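Local coordinates for Lin2891 protein (Listeria innocua, PDB 3DB0) that is a putative pyridoxamine 5'-phosphate oxidase of the FMN-binding clan, probably an oxidoreductase with a flavin cofactor, at residues 90-93 with 94-98. Numbering follows the deposited sequence.
Sequences ESIK and ERIWE
Ile-92 and Ile-96 pack one helical turn apart on helix 90-100. The branch methyl CG2 of Ile-92 lies 4.2 Å from CG1 of Ile-96. In Ile-96, CG1 stands beside the backbone N and anti to the carbonyl carbon. This sets CG1 close against the preceding turn, 3.2 Å from Ile-92 O. The same carbonyl oxygen accepts a hydrogen bond from the amide N of Ile-96 at 3.0 Å, with a nearly straight N-H...O angle of 174°. Ile-96 is buried and also rests on Phe-113 and Val-115 of strand 113-126, so this side of the helix faces the barrel.

Lys-93 reaches back along the helix. Its chain is bent at chi3 (59°), which leads NZ to Glu-90. NZ and Glu-90 OE2 form a salt bridge of 3.2 Å. The amine meets the oxygen from above the carboxylate plane, 44° out of it.

Lys-93 O accepts a hydrogen bond from the amide N of Trp-97 at 2.9 Å. The indole of Trp-97 leads off the helix into the aromatic packing of the fold, where it meets Phe-105 and Phe-113. Glu-94 OE2 lies in the plane of this ring at its edge, 3.9 Å from Trp-97 CD1. The indole NE1 is hydrogen-bonded to Glu-108 O.

Glu-94 OE2 comes within 2.5 Å of Glu-98 OE2. One of the two acids probably holds a proton. A further carboxylate, that of Asp-109, lies near Glu-94 OE1 and would probably favour protonation within this group of acids. The chemistry thus implies an amphipathic helix: apolar and aromatic groups join it to the fold, while the Lys-93 to Glu-90 pair balances charge on its first turn.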
loop_
_atom_site.group_PDB
_atom_site.type_symbol
_atom_site.label_atom_id
_atom_site.label_comp_id
_atom_site.label_asym_id
_atom_site.label_seq_id
_atom_site.Cartn_x
_atom_site.Cartn_y
_atom_site.Cartn_z
ATOM N N GLU B 90 -12.040 -10.978 20.941
ATOM C CA GLU B 90 -11.732 -12.017 20.003
ATOM C C GLU B 90 -12.370 -11.793 18.656
ATOM O O GLU B 90 -11.828 -12.222 17.650
ATOM C CB GLU B 90 -12.142 -13.368 20.558
ATOM C CG GLU B 90 -11.229 -13.901 21.641
ATOM C CD GLU B 90 -9.880 -14.340 21.115
ATOM O OE1 GLU B 90 -9.749 -14.605 19.882
ATOM O OE2 GLU B 90 -8.961 -14.461 21.958
ATOM N N SER B 91 -13.550 -11.188 18.635
ATOM C CA SER B 91 -14.189 -10.912 17.349
ATOM C C SER B 91 -13.391 -9.824 16.593
ATOM O O SER B 91 -13.293 -9.850 15.379
ATOM C CB SER B 91 -15.648 -10.476 17.517
ATOM O OG SER B 91 -15.762 -9.182 18.042
ATOM N N ILE B 92 -12.809 -8.879 17.321
ATOM C CA ILE B 92 -12.022 -7.804 16.679
ATOM C C ILE B 92 -10.702 -8.399 16.185
ATOM O O ILE B 92 -10.246 -8.119 15.075
ATOM C CB ILE B 92 -11.749 -6.602 17.626
ATOM C CG1 ILE B 92 -13.035 -5.838 17.927
ATOM C CG2 ILE B 92 -10.742 -5.665 16.977
ATOM C CD1 ILE B 92 -12.877 -4.671 18.989
ATOM N N LYS B 93 -10.121 -9.282 16.984
ATOM C CA LYS B 93 -8.877 -9.918 16.575
ATOM C C LYS B 93 -9.049 -10.732 15.298
ATOM O O LYS B 93 -8.173 -10.712 14.448
ATOM C CB LYS B 93 -8.336 -10.844 17.665
ATOM C CG LYS B 93 -7.851 -10.088 18.920
ATOM C CD LYS B 93 -7.518 -11.053 20.039
ATOM C CE LYS B 93 -6.443 -12.015 19.627
ATOM N NZ LYS B 93 -6.356 -13.119 20.610
ATOM N N GLU B 94 -10.149 -11.475 15.222
ATOM C CA GLU B 94 -10.452 -12.380 14.079
ATOM C C GLU B 94 -10.769 -11.586 12.842
ATOM O O GLU B 94 -10.367 -11.938 11.729
ATOM C CB GLU B 94 -11.637 -13.294 14.392
ATOM C CG GLU B 94 -12.088 -14.195 13.202
ATOM C CD GLU B 94 -11.026 -15.184 12.779
ATOM O OE1 GLU B 94 -10.223 -15.543 13.646
ATOM O OE2 GLU B 94 -10.981 -15.598 11.590
ATOM N N ARG B 95 -11.477 -10.486 13.038
ATOM C CA ARG B 95 -11.777 -9.611 11.935
ATOM C C ARG B 95 -10.498 -9.005 11.313
ATOM O O ARG B 95 -10.351 -8.984 10.127
ATOM C CB ARG B 95 -12.730 -8.514 12.388
ATOM C CG ARG B 95 -13.095 -7.558 11.280
ATOM C CD ARG B 95 -13.617 -8.301 10.076
ATOM N NE ARG B 95 -14.882 -9.008 10.331
ATOM C CZ ARG B 95 -16.080 -8.430 10.223
ATOM N NH1 ARG B 95 -16.178 -7.148 9.872
ATOM N NH2 ARG B 95 -17.173 -9.121 10.473
ATOM N N ILE B 96 -9.625 -8.451 12.139
ATOM C CA ILE B 96 -8.375 -7.909 11.713
ATOM C C ILE B 96 -7.549 -9.032 11.026
ATOM O O ILE B 96 -6.937 -8.811 9.982
ATOM C CB ILE B 96 -7.597 -7.320 12.879
ATOM C CG1 ILE B 96 -8.315 -6.075 13.518
ATOM C CG2 ILE B 96 -6.150 -7.018 12.481
ATOM C CD1 ILE B 96 -8.567 -4.981 12.573
ATOM N N TRP B 97 -7.531 -10.231 11.620
ATOM C CA TRP B 97 -6.799 -11.364 11.055
ATOM C C TRP B 97 -7.265 -11.635 9.624
ATOM O O TRP B 97 -6.468 -11.800 8.694
ATOM C CB TRP B 97 -6.916 -12.620 11.966
ATOM C CG TRP B 97 -6.407 -13.896 11.347
ATOM C CD1 TRP B 97 -7.162 -14.988 10.978
ATOM C CD2 TRP B 97 -5.044 -14.214 10.956
ATOM N NE1 TRP B 97 -6.355 -15.956 10.426
ATOM C CE2 TRP B 97 -5.060 -15.503 10.386
ATOM C CE3 TRP B 97 -3.825 -13.552 11.053
ATOM C CZ2 TRP B 97 -3.904 -16.126 9.924
ATOM C CZ3 TRP B 97 -2.681 -14.183 10.561
ATOM C CH2 TRP B 97 -2.733 -15.431 10.009
ATOM N N GLU B 98 -8.574 -11.656 9.442
ATOM C CA GLU B 98 -9.183 -11.940 8.157
ATOM C C GLU B 98 -8.899 -10.838 7.150
ATOM O O GLU B 98 -8.736 -11.096 5.959
ATOM C CB GLU B 98 -10.706 -12.167 8.332
ATOM C CG GLU B 98 -11.006 -13.485 8.981
ATOM C CD GLU B 98 -12.455 -13.683 9.350
ATOM O OE1 GLU B 98 -13.310 -12.891 8.904
ATOM O OE2 GLU B 98 -12.717 -14.611 10.128
#